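Manganese-dependent inorganic pyrophosphatase (PDB 2EB0) catalyses the hydrolysis of inorganic pyrophosphate to two phosphates, using two manganese ions per subunit. Local coordinates at residues 39-44 against 181-186; 143-148 against 174-179. All blocks are in the same frame, centred on the assembly; numbering follows the deposited sequence.

How the contacts relate
From the N terminus, the chain first reaches 39-44 on helix 37-45, passes through the last four strands of the parallel DHH sheet, and arrives at 143-148 on helix 134-148. After helix 158-171 it turns into helix 176-188, whose first turn, within 174-179, comes back onto 143-148 as contact 2. One turn further, 181-186 meets 39-44 and closes the much longer loop of contact 1, which encloses the shorter one completely. Helix 176-188 thus lies against two DHH-domain helices. The contacts also touch each other: Ile-183 CD1 sits 3.6 Å from Ile-145 CG2, and Phe-41 CE2 is 4.0 Å from Phe-179 CE1.

Contact 1. Residues 39-44 against 181-186; sequences TEFVLR and MEILKA
The 2.7 Å bond from Leu-43 N to Thr-39 O belongs to the helical turn that holds Phe-41 out against Glu-182 and Ile-183. This is a helix-helix contact in a family II (DHH/DHHA2) pyrophosphatase, where helix 176-188 lies against helix 37-45 of the DHH domain. The backbones come closest at Phe-41 and Ala-186, whose CA atoms are 7.7 Å apart, and one aromatic side chain does most of the bridging. With CG swung anti to the backbone N (chi1 164°), the Phe-41 ring reaches out until its CZ lies 3.7 Å from Glu-182 CG. That approach is oblique to the ring. Ile-183 instead comes to the ring edge, its CG1 near the ring plane and 4.3 Å from Phe-41 CE2. Glu-182 contributes its aliphatic part; the bend at chi2 (48°) carries the carboxylate off from 39-44, its plane turned 78° from the ring. On the buried side of the pair, Val-42 packs on Leu-139 of helix 134-148, while Thr-39 OG1 hydrogen-bonds Thr-12 OG1. On the exposed side of the first helix, Arg-44 turns a guanidinium edge to the Glu-40 carboxylate in a long salt bridge, Arg-44 NH1 to Glu-40 OE1 at 3.6 Å.

Contact 2. Residues 143-148 against 174-179; sequences AIISDT and SNIEEF. With MN (manganese (II) ion), chain E.
Ile-145 is the residue of 143-148 that reaches Ile-176 and Phe-179, and it stands on helix 134-148. Before it in the sequence, Ala-143 packs on Asp-13 and Ala-16 of helix 12-25, and Ile-144 fits against helices 109-118 and 158-171. Ile-145 itself points toward helix 176-188 with an extended CG1 branch (chi2 167°), so that its terminal CD1 carries the whole contact. That methyl lies 3.7 Å from Ile-176 CG2 and 3.8 Å from Phe-179 CD2, meeting the ring obliquely. The ring of Phe-179 also makes a cation-pi interaction with Lys-45. The turn bearing these two partners begins at Asn-175, the N-cap: its OD1 accepts Glu-178 N at 2.6 Å, the donor nitrogen tilted 34° from the plane of the side-chain carbonyl. Next along the first segment, Ser-146 OG hydrogen-bonds Glu-38 OE2, and Ser-146 O takes a bond from Lys-187 NZ. Asp-147 faces elsewhere, giving OD2 to a manganese ion at 2.4 Å while OD1 stays 3.3 Å from the same manganese. Last in the segment, Thr-148 folds back on its own helix: OG1 and N reach Ile-144 O from opposite faces of the carbonyl plane, with OG1 at 2.8 Å. One side of this helix therefore packs apolar against helix 176-188, while another supplies Asp-147, which joins Asp-13, Asp-66 and His-88 around one manganese of the dimanganese centre characteristic of DHH-family pyrophosphatases.

Contact 1. Residues 39-44 against 181-186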
loop_
_atom_site.group_PDB
_atom_site.type_symbol
_atom_site.label_atom_id
_atom_site.label_comp_id
_atom_site.label_asym_id
_atom_site.label_seq_id
_atom_site.Cartn_x
_atom_site.Cartn_y
_atom_site.Cartn_z
ATOM N N THR B 39 -2.332 22.015 17.038
ATOM C CA THR B 39 -1.025 21.974 16.414
ATOM C C THR B 39 -0.248 23.252 16.719
ATOM O O THR B 39 0.950 23.210 17.022
ATOM C CB THR B 39 -1.177 21.774 14.895
ATOM O OG1 THR B 39 -2.097 20.697 14.662
ATOM C CG2 THR B 39 0.157 21.432 14.264
ATOM N N GLU B 40 -0.931 24.390 16.652
ATOM C CA GLU B 40 -0.279 25.661 16.951
ATOM C C GLU B 40 0.334 25.555 18.349
ATOM O O GLU B 40 1.487 25.922 18.570
ATOM C CB GLU B 40 -1.292 26.803 16.901
ATOM C CG GLU B 40 -0.720 28.145 17.292
ATOM C CD GLU B 40 -1.733 29.263 17.161
ATOM O OE1 GLU B 40 -1.444 30.390 17.621
ATOM O OE2 GLU B 40 -2.820 29.012 16.591
ATOM N N PHE B 41 -0.453 25.027 19.277
ATOM C CA PHE B 41 -0.029 24.838 20.656
ATOM C C PHE B 41 1.225 23.961 20.713
ATOM O O PHE B 41 2.226 24.327 21.334
ATOM C CB PHE B 41 -1.180 24.192 21.438
ATOM C CG PHE B 41 -0.771 23.587 22.754
ATOM C CD1 PHE B 41 -0.206 24.370 23.754
ATOM C CD2 PHE B 41 -0.989 22.233 23.001
ATOM C CE1 PHE B 41 0.137 23.817 24.986
ATOM C CE2 PHE B 41 -0.654 21.671 24.221
ATOM C CZ PHE B 41 -0.088 22.461 25.220
ATOM N N VAL B 42 1.166 22.814 20.044
ATOM C CA VAL B 42 2.281 21.874 20.018
ATOM C C VAL B 42 3.544 22.463 19.380
ATOM O O VAL B 42 4.652 22.265 19.889
ATOM C CB VAL B 42 1.863 20.555 19.294
ATOM C CG1 VAL B 42 3.067 19.679 19.025
ATOM C CG2 VAL B 42 0.872 19.798 20.151
ATOM N N LEU B 43 3.382 23.192 18.280
ATOM C CA LEU B 43 4.527 23.806 17.608
ATOM C C LEU B 43 5.182 24.842 18.513
ATOM O O LEU B 43 6.399 24.826 18.725
ATOM C CB LEU B 43 4.091 24.483 16.311
ATOM C CG LEU B 43 3.506 23.581 15.226
ATOM C CD1 LEU B 43 3.205 24.425 14.007
ATOM C CD2 LEU B 43 4.486 22.468 14.891
ATOM N N ARG B 44 4.371 25.752 19.039
ATOM C CA ARG B 44 4.887 26.774 19.937
ATOM C C ARG B 44 5.597 26.106 21.125
ATOM O O ARG B 44 6.667 26.532 21.548
ATOM C CB ARG B 44 3.745 27.654 20.452
ATOM C CG ARG B 44 4.154 28.579 21.595
ATOM C CD ARG B 44 3.021 29.485 22.052
ATOM N NE ARG B 44 2.750 30.560 21.105
ATOM C CZ ARG B 44 1.798 30.528 20.179
ATOM N NH1 ARG B 44 1.008 29.465 20.065
ATOM N NH2 ARG B 44 1.634 31.566 19.366
ATOM N N MET B 181 -3.582 15.816 28.674
ATOM C CA MET B 181 -4.804 16.499 29.066
ATOM C C MET B 181 -4.872 17.838 28.332
ATOM O O MET B 181 -5.937 18.251 27.864
ATOM C CB MET B 181 -4.844 16.720 30.581
ATOM C CG MET B 181 -6.107 17.448 31.054
ATOM S SD MET B 181 -7.633 16.724 30.371
ATOM C CE MET B 181 -7.855 15.287 31.458
ATOM N N GLU B 182 -3.720 18.499 28.225
ATOM C CA GLU B 182 -3.615 19.781 27.538
ATOM C C GLU B 182 -4.027 19.616 26.076
ATOM O O GLU B 182 -4.826 20.388 25.542
ATOM C CB GLU B 182 -2.177 20.294 27.629
ATOM C CG GLU B 182 -2.080 21.677 28.221
ATOM C CD GLU B 182 -2.901 21.805 29.485
ATOM O OE1 GLU B 182 -2.503 21.223 30.514
ATOM O OE2 GLU B 182 -3.956 22.474 29.445
ATOM N N ILE B 183 -3.480 18.595 25.432
ATOM C CA ILE B 183 -3.818 18.327 24.050
ATOM C C ILE B 183 -5.320 18.071 23.930
ATOM O O ILE B 183 -5.966 18.567 23.003
ATOM C CB ILE B 183 -2.996 17.127 23.514
ATOM C CG1 ILE B 183 -1.529 17.554 23.366
ATOM C CG2 ILE B 183 -3.573 16.631 22.197
ATOM C CD1 ILE B 183 -0.592 16.480 22.871
ATOM N N LEU B 184 -5.888 17.329 24.875
ATOM C CA LEU B 184 -7.326 17.049 24.835
ATOM C C LEU B 184 -8.126 18.333 25.008
ATOM O O LEU B 184 -9.197 18.486 24.423
ATOM C CB LEU B 184 -7.729 16.042 25.923
ATOM C CG LEU B 184 -7.160 14.624 25.833
ATOM C CD1 LEU B 184 -7.862 13.739 26.855
ATOM C CD2 LEU B 184 -7.365 14.063 24.436
ATOM N N LYS B 185 -7.613 19.261 25.811
ATOM C CA LYS B 185 -8.312 20.526 26.005
ATOM C C LYS B 185 -8.166 21.378 24.743
ATOM O O LYS B 185 -8.998 22.241 24.459
ATOM C CB LYS B 185 -7.759 21.263 27.228
ATOM C CG LYS B 185 -8.133 20.590 28.548
ATOM C CD LYS B 185 -7.800 21.472 29.740
ATOM C CE LYS B 185 -8.277 20.842 31.040
ATOM N NZ LYS B 185 -8.179 21.779 32.197
ATOM N N ALA B 186 -7.112 21.105 23.978
ATOM C CA ALA B 186 -6.859 21.828 22.735
ATOM C C ALA B 186 -7.855 21.402 21.656
ATOM O O ALA B 186 -8.341 22.231 20.889
ATOM C CB ALA B 186 -5.425 21.582 22.262
#

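Contact 2. Residues 143-148 against 174-179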
loop_
_atom_site.group_PDB
_atom_site.type_symbol
_atom_site.label_atom_id
_atom_site.label_comp_id
_atom_site.label_asym_id
_atom_site.label_seq_id
_atom_site.Cartn_x
_atom_site.Cartn_y
_atom_site.Cartn_z
ATOM N N ALA B 143 2.057 14.118 18.296
ATOM C CA ALA B 143 1.322 13.484 17.211
ATOM C C ALA B 143 0.686 12.185 17.684
ATOM O O ALA B 143 -0.480 11.922 17.398
ATOM C CB ALA B 143 2.254 13.214 16.024
ATOM N N ILE B 144 1.450 11.376 18.410
ATOM C CA ILE B 144 0.928 10.113 18.907
ATOM C C ILE B 144 -0.246 10.356 19.853
ATOM O O ILE B 144 -1.316 9.770 19.688
ATOM C CB ILE B 144 2.031 9.292 19.622
ATOM C CG1 ILE B 144 3.153 8.965 18.621
ATOM C CG2 ILE B 144 1.447 8.003 20.173
ATOM C CD1 ILE B 144 4.237 8.050 19.151
ATOM N N ILE B 145 -0.051 11.236 20.829
ATOM C CA ILE B 145 -1.099 11.552 21.781
ATOM C C ILE B 145 -2.332 12.103 21.071
ATOM O O ILE B 145 -3.464 11.744 21.398
ATOM C CB ILE B 145 -0.625 12.595 22.809
ATOM C CG1 ILE B 145 0.375 11.948 23.771
ATOM C CG2 ILE B 145 -1.831 13.185 23.555
ATOM C CD1 ILE B 145 1.144 12.937 24.628
ATOM N N SER B 146 -2.105 12.981 20.105
ATOM C CA SER B 146 -3.197 13.592 19.375
ATOM C C SER B 146 -3.997 12.576 18.588
ATOM O O SER B 146 -5.218 12.523 18.685
ATOM C CB SER B 146 -2.659 14.653 18.417
ATOM O OG SER B 146 -3.690 15.084 17.545
ATOM N N ASP B 147 -3.299 11.761 17.811
ATOM C CA ASP B 147 -3.961 10.769 16.980
ATOM C C ASP B 147 -4.699 9.669 17.743
ATOM O O ASP B 147 -5.745 9.194 17.301
ATOM C CB ASP B 147 -2.944 10.159 16.025
ATOM C CG ASP B 147 -3.247 10.487 14.585
ATOM O OD1 ASP B 147 -3.670 11.631 14.309
ATOM O OD2 ASP B 147 -3.058 9.607 13.727
ATOM N N THR B 148 -4.161 9.269 18.886
ATOM C CA THR B 148 -4.793 8.228 19.671
ATOM C C THR B 148 -5.761 8.813 20.690
ATOM O O THR B 148 -6.475 8.075 21.358
ATOM C CB THR B 148 -3.744 7.372 20.412
ATOM O OG1 THR B 148 -2.974 8.197 21.304
ATOM C CG2 THR B 148 -2.827 6.709 19.415
ATOM N N SER B 174 8.168 14.718 31.403
ATOM C CA SER B 174 8.071 13.801 32.538
ATOM C C SER B 174 6.706 13.162 32.786
ATOM O O SER B 174 6.631 12.043 33.286
ATOM C CB SER B 174 8.524 14.517 33.814
ATOM O OG SER B 174 7.734 15.668 34.054
ATOM N N ASN B 175 5.632 13.868 32.445
ATOM C CA ASN B 175 4.283 13.351 32.659
ATOM C C ASN B 175 3.447 13.409 31.381
ATOM O O ASN B 175 2.877 14.449 31.059
ATOM C CB ASN B 175 3.595 14.161 33.763
ATOM C CG ASN B 175 2.299 13.529 34.233
ATOM O OD1 ASN B 175 1.389 13.279 33.444
ATOM N ND2 ASN B 175 2.208 13.273 35.532
ATOM N N ILE B 176 3.358 12.286 30.672
ATOM C CA ILE B 176 2.601 12.218 29.426
ATOM C C ILE B 176 1.111 12.480 29.641
ATOM O O ILE B 176 0.455 13.117 28.808
ATOM C CB ILE B 176 2.762 10.835 28.747
ATOM C CG1 ILE B 176 4.215 10.626 28.311
ATOM C CG2 ILE B 176 1.828 10.724 27.554
ATOM C CD1 ILE B 176 4.495 9.228 27.722
ATOM N N GLU B 177 0.579 11.989 30.755
ATOM C CA GLU B 177 -0.834 12.164 31.065
ATOM C C GLU B 177 -1.241 13.621 31.206
ATOM O O GLU B 177 -2.305 14.018 30.738
ATOM C CB GLU B 177 -1.192 11.407 32.344
ATOM C CG GLU B 177 -1.129 9.902 32.190
ATOM C CD GLU B 177 -1.939 9.416 31.004
ATOM O OE1 GLU B 177 -3.148 9.734 30.938
ATOM O OE2 GLU B 177 -1.367 8.721 30.138
ATOM N N GLU B 178 -0.399 14.413 31.859
ATOM C CA GLU B 178 -0.685 15.834 32.053
ATOM C C GLU B 178 -0.586 16.584 30.729
ATOM O O GLU B 178 -1.437 17.414 30.421
ATOM C CB GLU B 178 0.283 16.453 33.060
ATOM C CG GLU B 178 0.049 16.015 34.483
ATOM C CD GLU B 178 0.962 16.723 35.457
ATOM O OE1 GLU B 178 0.798 16.516 36.678
ATOM O OE2 GLU B 178 1.842 17.485 35.001
ATOM N N PHE B 179 0.460 16.294 29.960
ATOM C CA PHE B 179 0.637 16.933 28.663
ATOM C C PHE B 179 -0.548 16.561 27.774
ATOM O O PHE B 179 -1.092 17.406 27.067
ATOM C CB PHE B 179 1.949 16.480 28.023
ATOM C CG PHE B 179 2.148 16.990 26.625
ATOM C CD1 PHE B 179 1.728 18.269 26.266
ATOM C CD2 PHE B 179 2.772 16.198 25.667
ATOM C CE1 PHE B 179 1.927 18.755 24.964
ATOM C CE2 PHE B 179 2.979 16.671 24.365
ATOM C CZ PHE B 179 2.555 17.953 24.013
HETATM MN MN MN E . -2.619 10.365 11.506
#